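Local coordinates for protein transcriptional regulator, LysR family (Vibrio cholerae, PDB 3SZP) that activates virulence genes as a LysR-type transcription factor that responds to oxygen and pH and probably binds promoter DNA through a winged helix-turn-helix, at residues R63-K66 against D67-L71; N44-L47 against L48-H51; N15-Y18 against T19-S22; V29-I32 against T33-I36; Y268-K271 against D272-P275. One frame throughout, in Å; residues are numbered along the deposited sequence.

Contact 1: residues R63-K66 against D67-L71; sequences RFYK and DCSPL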
loop_
_atom_site.group_PDB
_atom_site.type_symbol
_atom_site.label_atom_id
_atom_site.label_comp_id
_atom_site.label_asym_id
_atom_site.label_seq_id
_atom_site.Cartn_x
_atom_site.Cartn_y
_atom_site.Cartn_z
ATOM N N ARG A 63 -22.673 4.345 3.778
ATOM C CA ARG A 63 -24.018 4.869 3.960
ATOM C C ARG A 63 -24.248 6.146 3.122
ATOM O O ARG A 63 -25.296 6.303 2.493
ATOM C CB ARG A 63 -24.250 5.144 5.451
ATOM C CG ARG A 63 -25.619 5.665 5.806
ATOM C CD ARG A 63 -26.651 4.549 5.853
ATOM N NE ARG A 63 -27.978 5.111 6.055
ATOM C CZ ARG A 63 -28.508 5.373 7.247
ATOM N NH1 ARG A 63 -27.832 5.105 8.370
ATOM N NH2 ARG A 63 -29.732 5.897 7.317
ATOM N N PHE A 64 -23.270 7.047 3.109
ATOM C CA PHE A 64 -23.395 8.275 2.320
ATOM C C PHE A 64 -23.472 7.994 0.817
ATOM O O PHE A 64 -24.318 8.558 0.115
ATOM C CB PHE A 64 -22.273 9.270 2.635
ATOM C CG PHE A 64 -22.546 10.130 3.845
ATOM C CD1 PHE A 64 -23.288 11.305 3.720
ATOM C CD2 PHE A 64 -22.076 9.762 5.099
ATOM C CE1 PHE A 64 -23.545 12.111 4.813
ATOM C CE2 PHE A 64 -22.324 10.552 6.205
ATOM C CZ PHE A 64 -23.074 11.741 6.061
ATOM N N TYR A 65 -22.618 7.109 0.330
ATOM C CA TYR A 65 -22.603 6.777 -1.088
ATOM C C TYR A 65 -23.927 6.165 -1.530
ATOM O O TYR A 65 -24.561 6.656 -2.461
ATOM C CB TYR A 65 -21.455 5.821 -1.412
ATOM C CG TYR A 65 -21.435 5.371 -2.856
ATOM C CD1 TYR A 65 -21.154 6.267 -3.885
ATOM C CD2 TYR A 65 -21.698 4.049 -3.192
ATOM C CE1 TYR A 65 -21.132 5.856 -5.211
ATOM C CE2 TYR A 65 -21.676 3.622 -4.521
ATOM C CZ TYR A 65 -21.397 4.533 -5.527
ATOM O OH TYR A 65 -21.374 4.111 -6.845
ATOM N N LYS A 66 -24.339 5.093 -0.863
ATOM C CA LYS A 66 -25.558 4.384 -1.229
ATOM C C LYS A 66 -26.780 5.304 -1.187
ATOM O O LYS A 66 -27.545 5.351 -2.135
ATOM C CB LYS A 66 -25.761 3.159 -0.325
ATOM C CG LYS A 66 -26.854 2.188 -0.786
ATOM C CD LYS A 66 -26.657 1.795 -2.265
ATOM C CE LYS A 66 -27.404 0.495 -2.646
ATOM N NZ LYS A 66 -28.885 0.540 -2.400
ATOM N N ASP A 67 -26.940 6.045 -0.096
ATOM C CA ASP A 67 -28.143 6.843 0.151
ATOM C C ASP A 67 -28.232 8.129 -0.663
ATOM O O ASP A 67 -29.274 8.424 -1.240
ATOM C CB ASP A 67 -28.274 7.179 1.640
ATOM C CG ASP A 67 -28.764 6.001 2.458
ATOM O OD1 ASP A 67 -28.657 4.872 1.946
ATOM O OD2 ASP A 67 -29.256 6.198 3.598
ATOM N N CYS A 68 -27.148 8.899 -0.687
ATOM C CA CYS A 68 -27.143 10.199 -1.346
ATOM C C CYS A 68 -26.953 10.144 -2.855
ATOM O O CYS A 68 -27.393 11.051 -3.562
ATOM C CB CYS A 68 -26.053 11.089 -0.760
ATOM S SG CYS A 68 -26.293 11.472 0.959
ATOM N N SER A 69 -26.278 9.109 -3.343
ATOM C CA SER A 69 -25.971 9.012 -4.769
ATOM C C SER A 69 -27.155 9.269 -5.698
ATOM O O SER A 69 -27.060 10.098 -6.597
ATOM C CB SER A 69 -25.352 7.659 -5.097
ATOM O OG SER A 69 -23.985 7.669 -4.775
ATOM N N PRO A 70 -28.269 8.546 -5.491
ATOM C CA PRO A 70 -29.423 8.668 -6.390
ATOM C C PRO A 70 -29.855 10.117 -6.594
ATOM O O PRO A 70 -30.058 10.532 -7.736
ATOM C CB PRO A 70 -30.515 7.879 -5.663
ATOM C CG PRO A 70 -29.764 6.872 -4.856
ATOM C CD PRO A 70 -28.487 7.536 -4.440
ATOM N N LEU A 71 -29.997 10.864 -5.502
ATOM C CA LEU A 71 -30.350 12.276 -5.563
ATOM C C LEU A 71 -29.294 13.109 -6.292
ATOM O O LEU A 71 -29.631 14.039 -7.017
ATOM C CB LEU A 71 -30.564 12.843 -4.162
ATOM C CG LEU A 71 -31.764 12.310 -3.378
ATOM C CD1 LEU A 71 -31.848 12.981 -2.014
ATOM C CD2 LEU A 71 -33.040 12.521 -4.162
#
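Residues 63-66 run straight into 67-71 as two turns of helix 59-83, linked by i to i+4 bonds from Asp67 N to Arg63 O, Cys68 N to Phe64 O and Ser69 N to Tyr65 O. The ladder then lapses at Pro70, whose nitrogen carries no hydrogen. Pro70 CD lies 3.3 Å from Lys66 O where the next donor would be, and the helix kinks there. Just before the kink, Ser69 OG donates to Tyr65 O at 2.6 Å. Ser69 N and OG take this carbonyl from opposite faces of its plane, and the hydroxyl also lies 3.3 Å from Tyr65 CD1. On another flank Arg63 and Asp67 form a salt bridge, NE to OD2 at 3.0 Å. With CG anti to the backbone N (chi1 -179°) and a bend at the next bond, the arginine meets the carboxylate edge-on with its own plane, but from above the plane of the acid. Its NH1 goes on to a second salt bridge with Glu85 of the second subunit. Cys68 SG lies obliquely beside Phe64, 4.1 Å from CD1, while that ring packs on Phe9, Leu45 and Leu47. Ile82 of the second subunit packs on Arg63, Phe64 and Asp67. Joined at once to the DNA-binding domain and to a partner chain, this is the long linker helix of LysR-type regulators, through which their subunits pair.

Contact 2: residues N44-L47 against L48-H51; sequences NLRL and LNRH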
loop_
_atom_site.group_PDB
_atom_site.type_symbol
_atom_site.label_atom_id
_atom_site.label_comp_id
_atom_site.label_asym_id
_atom_site.label_seq_id
_atom_site.Cartn_x
_atom_site.Cartn_y
_atom_site.Cartn_z
ATOM N N ASN A 44 -17.637 15.626 10.711
ATOM C CA ASN A 44 -16.921 14.934 11.774
ATOM C C ASN A 44 -17.013 13.438 11.589
ATOM O O ASN A 44 -17.258 12.710 12.531
ATOM C CB ASN A 44 -17.479 15.334 13.133
ATOM C CG ASN A 44 -17.139 16.758 13.485
ATOM O OD1 ASN A 44 -16.023 17.218 13.239
ATOM N ND2 ASN A 44 -18.099 17.475 14.051
ATOM N N LEU A 45 -16.843 12.995 10.350
ATOM C CA LEU A 45 -16.911 11.581 10.010
ATOM C C LEU A 45 -15.872 11.229 8.969
ATOM O O LEU A 45 -15.749 11.913 7.958
ATOM C CB LEU A 45 -18.286 11.216 9.458
ATOM C CG LEU A 45 -19.422 11.061 10.461
ATOM C CD1 LEU A 45 -20.742 10.876 9.714
ATOM C CD2 LEU A 45 -19.166 9.901 11.396
ATOM N N ARG A 46 -15.135 10.158 9.212
ATOM C CA ARG A 46 -14.236 9.611 8.211
ATOM C C ARG A 46 -15.085 8.842 7.209
ATOM O O ARG A 46 -15.874 7.984 7.582
ATOM C CB ARG A 46 -13.207 8.687 8.876
ATOM C CG ARG A 46 -12.085 8.165 7.984
ATOM C CD ARG A 46 -11.096 7.355 8.838
ATOM N NE ARG A 46 -10.073 6.692 8.042
ATOM C CZ ARG A 46 -8.957 7.274 7.591
ATOM N NH1 ARG A 46 -8.701 8.556 7.854
ATOM N NH2 ARG A 46 -8.088 6.567 6.870
ATOM N N LEU A 47 -14.924 9.158 5.934
ATOM C CA LEU A 47 -15.726 8.533 4.875
ATOM C C LEU A 47 -14.963 7.492 4.059
ATOM O O LEU A 47 -15.561 6.549 3.561
ATOM C CB LEU A 47 -16.296 9.586 3.918
ATOM C CG LEU A 47 -17.319 10.543 4.525
ATOM C CD1 LEU A 47 -17.738 11.542 3.477
ATOM C CD2 LEU A 47 -18.537 9.792 5.075
ATOM N N LEU A 48 -13.656 7.688 3.904
ATOM C CA LEU A 48 -12.829 6.869 3.021
ATOM C C LEU A 48 -11.577 6.431 3.730
ATOM O O LEU A 48 -11.006 7.179 4.521
ATOM C CB LEU A 48 -12.362 7.677 1.810
ATOM C CG LEU A 48 -13.386 8.153 0.790
ATOM C CD1 LEU A 48 -12.745 9.113 -0.207
ATOM C CD2 LEU A 48 -13.975 6.947 0.074
ATOM N N ASN A 49 -11.134 5.222 3.416
ATOM C CA ASN A 49 -9.809 4.775 3.786
ATOM C C ASN A 49 -8.883 4.797 2.574
ATOM O O ASN A 49 -9.283 4.445 1.459
ATOM C CB ASN A 49 -9.870 3.369 4.388
ATOM C CG ASN A 49 -10.523 3.350 5.760
ATOM O OD1 ASN A 49 -10.164 4.135 6.648
ATOM N ND2 ASN A 49 -11.495 2.455 5.941
ATOM N N ARG A 50 -7.648 5.229 2.798
ATOM C CA ARG A 50 -6.629 5.203 1.761
ATOM C C ARG A 50 -5.438 4.392 2.241
ATOM O O ARG A 50 -4.596 4.886 2.989
ATOM C CB ARG A 50 -6.190 6.621 1.393
ATOM C CG ARG A 50 -7.163 7.370 0.493
ATOM C CD ARG A 50 -7.149 8.860 0.803
ATOM N NE ARG A 50 -7.619 9.122 2.161
ATOM C CZ ARG A 50 -7.543 10.301 2.768
ATOM N NH1 ARG A 50 -7.009 11.340 2.139
ATOM N NH2 ARG A 50 -7.998 10.438 4.006
ATOM N N HIS A 51 -5.388 3.132 1.830
ATOM C CA HIS A 51 -4.227 2.300 2.082
ATOM C C HIS A 51 -3.650 1.889 0.731
ATOM O O HIS A 51 -4.402 1.558 -0.192
ATOM C CB HIS A 51 -4.616 1.075 2.917
ATOM C CG HIS A 51 -3.472 0.162 3.230
ATOM N ND1 HIS A 51 -3.436 -1.154 2.814
ATOM C CD2 HIS A 51 -2.325 0.367 3.921
ATOM C CE1 HIS A 51 -2.316 -1.716 3.232
ATOM N NE2 HIS A 51 -1.625 -0.816 3.909
HETATM O O HOH W 1 -7.769 11.587 6.919
#
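Between Arg46 and Asn49 the chain straightens from the loop after helix 29-43 into strand 48-51, the first strand of the wing of the winged helix-turn-helix. Arg46 sends its guanidinium forward along this strand: CG stands anti to the backbone N (chi1 -173°) and the chain stays extended as far as NE. There Arg46 grips one atom, Asn49 OD1, side-on with two nitrogens, NE at 2.9 Å and NH2 at 3.2 Å. The oxygen sits in the guanidinium plane, at its edge. NH2 uses a lone pair of OD1 in the carbonyl plane, while NE approaches tilted from it. The amide plane is turned about 40° from that of the guanidinium, and the two side chains cross almost perpendicularly. Leu48 O covers one guanidinium face near its rim. In the backbone beneath, Glu40 OE2 accepts from both Leu47 N and Leu48 N, tying the loop to helix 29-43, and Leu48 packs on Leu55 and Leu57 of the other wing strand. Asn49 also packs on Thr136 of the second subunit. Arg50, poorly ordered, brings a like charge close, NH2 lying 4.3 Å from Arg46 NH1. A single water accepts weakly from both groups, 3.3 Å from Arg46 NH1 and 3.1 Å from Arg50 NH2.

Contact 3: residues N15-Y18 against T19-S22; sequences NGSY and TSTS
Ser17 OG accepts from Ser20 N at 2.9 Å, an N-cap bond that takes up a backbone NH of the first turn of helix 18-25. With chi1 at 80° the hydroxyl stands between the backbone N and the carbonyl carbon of its own residue, and from there it faces the turn. The carbonyl of the same serine is gripped twice by Thr21: its N lies 3.0 Å from Ser17 O and its OG1 2.7 Å, the two reaching the oxygen from opposite faces of its plane. Tyr18 O continues the i to i+4 ladder, accepting from Ser22 N. In the next shell Asn15 lies across Thr21 at about a right angle, its ND2 giving OG1 a weak bond at 3.4 Å, and its CB touches Ser20 OG at 3.2 Å. Gly16, with positive phi, ends helix 3-15 and turns the chain so that the new helix comes back against Asn15. Ser22 OG holds Ile27 O beyond the helix, and also meets Gln129 of the fourth subunit. Thr21 packs on Leu8 and Val12 of helix 3-15, whereas Tyr18 reaches Ile32, Thr33 and Ile36 of helix 29-43 and Leu48 and Arg50 of the wing. The turn thus seats the first helix of the helix-turn-helix against its surroundings.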
loop_
_atom_site.group_PDB
_atom_site.type_symbol
_atom_site.label_atom_id
_atom_site.label_comp_id
_atom_site.label_asym_id
_atom_site.label_seq_id
_atom_site.Cartn_x
_atom_site.Cartn_y
_atom_site.Cartn_z
ATOM N N ASN A 15 -15.085 6.342 -9.657
ATOM C CA ASN A 15 -13.843 6.153 -10.405
ATOM C C ASN A 15 -12.862 5.212 -9.702
ATOM O O ASN A 15 -12.087 4.500 -10.349
ATOM C CB ASN A 15 -13.188 7.501 -10.705
ATOM C CG ASN A 15 -14.042 8.373 -11.609
ATOM O OD1 ASN A 15 -14.295 8.030 -12.767
ATOM N ND2 ASN A 15 -14.480 9.512 -11.092
ATOM N N GLY A 16 -12.893 5.221 -8.375
ATOM C CA GLY A 16 -12.100 4.291 -7.598
ATOM C C GLY A 16 -10.731 4.783 -7.154
ATOM O O GLY A 16 -10.003 4.038 -6.489
ATOM N N SER A 17 -10.375 6.010 -7.529
ATOM C CA SER A 17 -9.136 6.631 -7.067
ATOM C C SER A 17 -9.139 8.149 -7.288
ATOM O O SER A 17 -9.946 8.673 -8.068
ATOM C CB SER A 17 -7.923 6.015 -7.766
ATOM O OG SER A 17 -7.749 6.544 -9.066
ATOM N N TYR A 18 -8.233 8.848 -6.608
ATOM C CA TYR A 18 -8.135 10.295 -6.749
ATOM C C TYR A 18 -7.552 10.666 -8.101
ATOM O O TYR A 18 -8.012 11.609 -8.737
ATOM C CB TYR A 18 -7.275 10.910 -5.646
ATOM C CG TYR A 18 -7.921 10.999 -4.280
ATOM C CD1 TYR A 18 -9.254 10.692 -4.093
ATOM C CD2 TYR A 18 -7.182 11.402 -3.174
ATOM C CE1 TYR A 18 -9.833 10.778 -2.835
ATOM C CE2 TYR A 18 -7.746 11.489 -1.917
ATOM C CZ TYR A 18 -9.072 11.176 -1.748
ATOM O OH TYR A 18 -9.643 11.261 -0.488
ATOM N N THR A 19 -6.521 9.935 -8.525
ATOM C CA THR A 19 -5.879 10.167 -9.813
ATOM C C THR A 19 -6.873 9.938 -10.954
ATOM O O THR A 19 -6.962 10.731 -11.890
ATOM C CB THR A 19 -4.630 9.262 -10.015
ATOM O OG1 THR A 19 -3.522 9.763 -9.242
ATOM C CG2 THR A 19 -4.228 9.209 -11.490
ATOM N N SER A 20 -7.616 8.846 -10.872
ATOM C CA SER A 20 -8.625 8.553 -11.868
ATOM C C SER A 20 -9.648 9.684 -11.897
ATOM O O SER A 20 -10.061 10.146 -12.955
ATOM C CB SER A 20 -9.316 7.231 -11.546
ATOM O OG SER A 20 -10.483 7.082 -12.336
ATOM N N THR A 21 -10.037 10.138 -10.718
ATOM C CA THR A 21 -10.998 11.225 -10.607
ATOM C C THR A 21 -10.418 12.545 -11.114
ATOM O O THR A 21 -11.094 13.308 -11.813
ATOM C CB THR A 21 -11.528 11.355 -9.165
ATOM O OG1 THR A 21 -12.135 10.112 -8.773
ATOM C CG2 THR A 21 -12.551 12.472 -9.071
ATOM N N SER A 22 -9.161 12.793 -10.766
ATOM C CA SER A 22 -8.447 13.984 -11.178
ATOM C C SER A 22 -8.449 14.077 -12.704
ATOM O O SER A 22 -8.718 15.139 -13.279
ATOM C CB SER A 22 -7.017 13.915 -10.647
ATOM O OG SER A 22 -6.212 14.999 -11.080
#

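Contact 4: residues V29-I32 against T33-I36; sequences VATI and TRRI
Arg34 folds back over Ala30 and Thr31 on the first turns of helix 29-43, the second helix of the helix-turn-helix and, as in LysR relatives, probably the one that reads the DNA groove. Arg34 CB rests 3.4 Å from Ala30 O, the carbonyl that also accepts its backbone N. CG leaves anti to the backbone N (chi1 -163°), and a bend about CG-CD (chi3 63°) swings the tip toward the N-terminal end of the helix. CZ then sits over Thr31, so that one face of the guanidinium lies on Thr31 CA, 4.0 Å from its plane and over its centre. Arg34 NH2 comes within 3.1 Å of Thr31 OG1. Arg34 NH1 donates to a water at 2.8 Å, and Thr31 OG1 also bonds to that water, which bridges the two side chains.

The next residues hold the other sides of the helix. Thr33 OG1 adds to the bond of its own N on Val29 O, but from above the carbonyl plane, at 3.2 Å, whereas N comes nearly along the C=O axis. Arg35 lays its CG 3.3 Å from Thr31 O and its CD beside Thr31 CG2. Its NE leads away to a salt bridge with Asp5, which ties this helix to helix 3-15. Buried toward that helix, Ile32 packs on Leu8 and Val12. It lies side by side with Ile36, both pointing the same way, with Ile32 CG2 and Ile36 CG1 4.2 Å apart.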
loop_
_atom_site.group_PDB
_atom_site.type_symbol
_atom_site.label_atom_id
_atom_site.label_comp_id
_atom_site.label_asym_id
_atom_site.label_seq_id
_atom_site.Cartn_x
_atom_site.Cartn_y
_atom_site.Cartn_z
ATOM N N VAL A 29 -5.128 16.205 -7.820
ATOM C CA VAL A 29 -5.241 15.292 -6.692
ATOM C C VAL A 29 -5.165 16.040 -5.364
ATOM O O VAL A 29 -5.984 15.818 -4.488
ATOM C CB VAL A 29 -4.178 14.179 -6.761
ATOM C CG1 VAL A 29 -4.105 13.412 -5.442
ATOM C CG2 VAL A 29 -4.489 13.244 -7.935
ATOM N N ALA A 30 -4.197 16.939 -5.222
ATOM C CA ALA A 30 -4.026 17.649 -3.950
ATOM C C ALA A 30 -5.301 18.392 -3.559
ATOM O O ALA A 30 -5.680 18.430 -2.388
ATOM C CB ALA A 30 -2.829 18.608 -4.012
ATOM N N THR A 31 -5.963 18.989 -4.545
ATOM C CA THR A 31 -7.210 19.700 -4.284
ATOM C C THR A 31 -8.369 18.735 -3.956
ATOM O O THR A 31 -9.198 19.017 -3.091
ATOM C CB THR A 31 -7.571 20.646 -5.462
ATOM O OG1 THR A 31 -6.558 21.660 -5.574
ATOM C CG2 THR A 31 -8.934 21.300 -5.252
ATOM N N ILE A 32 -8.410 17.595 -4.645
ATOM C CA ILE A 32 -9.365 16.542 -4.318
ATOM C C ILE A 32 -9.180 16.066 -2.878
ATOM O O ILE A 32 -10.154 15.890 -2.144
ATOM C CB ILE A 32 -9.243 15.307 -5.241
ATOM C CG1 ILE A 32 -9.625 15.659 -6.678
ATOM C CG2 ILE A 32 -10.118 14.141 -4.699
ATOM C CD1 ILE A 32 -9.563 14.454 -7.644
ATOM N N THR A 33 -7.931 15.847 -2.486
ATOM C CA THR A 33 -7.628 15.404 -1.142
ATOM C C THR A 33 -8.096 16.422 -0.121
ATOM O O THR A 33 -8.648 16.071 0.922
ATOM C CB THR A 33 -6.122 15.219 -0.961
ATOM O OG1 THR A 33 -5.681 14.135 -1.782
ATOM C CG2 THR A 33 -5.804 14.892 0.499
ATOM N N ARG A 34 -7.852 17.684 -0.432
ATOM C CA ARG A 34 -8.180 18.778 0.458
ATOM C C ARG A 34 -9.683 18.871 0.645
ATOM O O ARG A 34 -10.169 19.115 1.745
ATOM C CB ARG A 34 -7.656 20.080 -0.145
ATOM C CG ARG A 34 -7.558 21.251 0.808
ATOM C CD ARG A 34 -6.554 22.293 0.260
ATOM N NE ARG A 34 -6.979 22.884 -1.014
ATOM C CZ ARG A 34 -6.183 23.043 -2.072
ATOM N NH1 ARG A 34 -4.907 22.646 -2.022
ATOM N NH2 ARG A 34 -6.651 23.609 -3.183
ATOM N N ARG A 35 -10.410 18.665 -0.446
ATOM C CA ARG A 35 -11.851 18.841 -0.449
ATOM C C ARG A 35 -12.552 17.667 0.224
ATOM O O ARG A 35 -13.569 17.856 0.881
ATOM C CB ARG A 35 -12.385 19.123 -1.870
ATOM C CG ARG A 35 -12.004 20.530 -2.391
ATOM C CD ARG A 35 -12.557 20.809 -3.783
ATOM N NE ARG A 35 -13.972 20.467 -3.844
ATOM C CZ ARG A 35 -14.658 20.248 -4.963
ATOM N NH1 ARG A 35 -14.058 20.357 -6.150
ATOM N NH2 ARG A 35 -15.941 19.901 -4.887
ATOM N N ILE A 36 -11.999 16.466 0.092
ATOM C CA ILE A 36 -12.541 15.330 0.824
ATOM C C ILE A 36 -12.303 15.519 2.322
ATOM O O ILE A 36 -13.172 15.234 3.131
ATOM C CB ILE A 36 -11.914 14.004 0.380
ATOM C CG1 ILE A 36 -12.229 13.731 -1.093
ATOM C CG2 ILE A 36 -12.435 12.868 1.244
ATOM C CD1 ILE A 36 -13.681 13.412 -1.318
HETATM O O HOH W 2 -4.157 22.121 -4.685
#

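Contact 5: residues Y268-K271 against D272-P275; sequences YNHK and DHQP
His270 has CG anti to the backbone N (chi1 -176°), which lays its ring alongside Asp272, while Gln274 is bent at its second bond (chi2 63°) and carries its amide back to Asn269. Between them the chain makes a tight turn. His273 N donates to His270 O at 3.1 Å, and Gln274 N to Lys271 O at 3.2 Å, both three residues on. His273 adds a second donor: its ND1 reaches the same His270 O at 3.2 Å, from the same face of that carbonyl as its backbone N, and both lie above the carbonyl plane. The two imidazoles are obliquely set, planes 63° apart, and His273 CE1 comes in at the edge of the His270 ring. Asp272 OD2 lies near the plane of that ring, 3.0 Å from His270 NE2, with the carboxylate turned almost perpendicular. Asp272 CB sits over the centre of one face of His273. At the other end Gln274 NE2 makes a weak, strongly bent bond to Asn269 O at 2.8 Å, and a water accepts from Asn269 N and, weakly, from Gln274 NE2. Lys271 NZ forms a salt bridge with Asp283, joining the turn to helix 276-287, the helix that follows strand 262-268 in the regulatory domain. The acid beside His270 would tend to stabilise a protonated imidazole, and the bond from His273 ND1 to His270 O implies a proton on that nitrogen.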
loop_
_atom_site.group_PDB
_atom_site.type_symbol
_atom_site.label_atom_id
_atom_site.label_comp_id
_atom_site.label_asym_id
_atom_site.label_seq_id
_atom_site.Cartn_x
_atom_site.Cartn_y
_atom_site.Cartn_z
ATOM N N TYR A 268 -18.602 12.434 -34.102
ATOM C CA TYR A 268 -19.661 13.151 -33.403
ATOM C C TYR A 268 -20.989 12.449 -33.582
ATOM O O TYR A 268 -21.158 11.652 -34.499
ATOM C CB TYR A 268 -19.787 14.576 -33.930
ATOM C CG TYR A 268 -19.918 14.670 -35.440
ATOM C CD1 TYR A 268 -18.802 14.576 -36.261
ATOM C CD2 TYR A 268 -21.155 14.854 -36.038
ATOM C CE1 TYR A 268 -18.910 14.667 -37.633
ATOM C CE2 TYR A 268 -21.276 14.944 -37.412
ATOM C CZ TYR A 268 -20.148 14.852 -38.204
ATOM O OH TYR A 268 -20.262 14.938 -39.578
ATOM N N ASN A 269 -21.932 12.747 -32.695
ATOM C CA ASN A 269 -23.302 12.285 -32.845
ATOM C C ASN A 269 -23.998 13.028 -33.984
ATOM O O ASN A 269 -23.756 14.219 -34.195
ATOM C CB ASN A 269 -24.059 12.478 -31.537
ATOM C CG ASN A 269 -23.669 11.459 -30.480
ATOM O OD1 ASN A 269 -24.366 10.461 -30.290
ATOM N ND2 ASN A 269 -22.548 11.703 -29.788
ATOM N N HIS A 270 -24.854 12.325 -34.720
ATOM C CA HIS A 270 -25.516 12.904 -35.888
ATOM C C HIS A 270 -26.007 14.315 -35.602
ATOM O O HIS A 270 -26.465 14.607 -34.502
ATOM C CB HIS A 270 -26.684 12.037 -36.358
ATOM C CG HIS A 270 -27.332 12.539 -37.611
ATOM N ND1 HIS A 270 -26.638 12.712 -38.791
ATOM C CD2 HIS A 270 -28.604 12.929 -37.865
ATOM C CE1 HIS A 270 -27.457 13.173 -39.719
ATOM N NE2 HIS A 270 -28.655 13.314 -39.183
ATOM N N LYS A 271 -25.913 15.190 -36.595
ATOM C CA LYS A 271 -26.236 16.595 -36.375
ATOM C C LYS A 271 -27.710 16.871 -36.061
ATOM O O LYS A 271 -28.041 17.946 -35.560
ATOM C CB LYS A 271 -25.736 17.470 -37.534
ATOM C CG LYS A 271 -24.228 17.760 -37.468
ATOM C CD LYS A 271 -23.829 18.971 -38.314
ATOM C CE LYS A 271 -23.832 18.654 -39.800
ATOM N NZ LYS A 271 -23.506 19.852 -40.618
ATOM N N ASP A 272 -28.589 15.909 -36.334
ATOM C CA ASP A 272 -30.009 16.080 -36.019
ATOM C C ASP A 272 -30.269 16.138 -34.515
ATOM O O ASP A 272 -31.306 16.636 -34.072
ATOM C CB ASP A 272 -30.863 14.970 -36.648
ATOM C CG ASP A 272 -31.017 15.127 -38.151
ATOM O OD1 ASP A 272 -30.671 16.208 -38.681
ATOM O OD2 ASP A 272 -31.495 14.170 -38.800
ATOM N N HIS A 273 -29.324 15.622 -33.736
ATOM C CA HIS A 273 -29.467 15.557 -32.286
ATOM C C HIS A 273 -28.474 16.504 -31.648
ATOM O O HIS A 273 -28.102 16.353 -30.485
ATOM C CB HIS A 273 -29.201 14.134 -31.809
ATOM C CG HIS A 273 -29.673 13.091 -32.771
ATOM N ND1 HIS A 273 -28.851 12.540 -33.732
ATOM C CD2 HIS A 273 -30.889 12.519 -32.940
ATOM C CE1 HIS A 273 -29.538 11.662 -34.442
ATOM N NE2 HIS A 273 -30.776 11.630 -33.982
ATOM N N GLN A 274 -28.059 17.495 -32.421
ATOM C CA GLN A 274 -26.916 18.312 -32.059
ATOM C C GLN A 274 -27.352 19.764 -31.890
ATOM O O GLN A 274 -28.039 20.321 -32.756
ATOM C CB GLN A 274 -25.849 18.176 -33.146
ATOM C CG GLN A 274 -24.418 18.282 -32.668
ATOM C CD GLN A 274 -24.016 17.176 -31.706
ATOM O OE1 GLN A 274 -24.224 17.288 -30.499
ATOM N NE2 GLN A 274 -23.408 16.119 -32.234
ATOM N N PRO A 275 -26.979 20.380 -30.758
ATOM C CA PRO A 275 -27.309 21.796 -30.574
ATOM C C PRO A 275 -26.562 22.650 -31.592
ATOM O O PRO A 275 -25.653 22.143 -32.253
ATOM C CB PRO A 275 -26.804 22.089 -29.154
ATOM C CG PRO A 275 -25.764 21.063 -28.894
ATOM C CD PRO A 275 -26.229 19.831 -29.613
HETATM O O HOH W 3 -21.567 14.009 -30.181
#

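From the N terminus the contacts come as 3, 4, 2, 1 and 5, each local and in series, so none closes a long loop and none nests in or crosses another. Contact 3 turns the chain between helices 3-15 and 18-25, contact 4 opens helix 29-43, and contact 2 leads from that helix into the wing. These three touch one another, largely through Tyr18 and Leu48, inside the DNA-binding domain. Contact 1, on helix 59-83, joins this cluster by touching contact 2, and both reach the second subunit. Contact 5 stands apart in the regulatory domain, its centre about 33 Å from that of contact 1, turning strand 262-268 into helix 276-287.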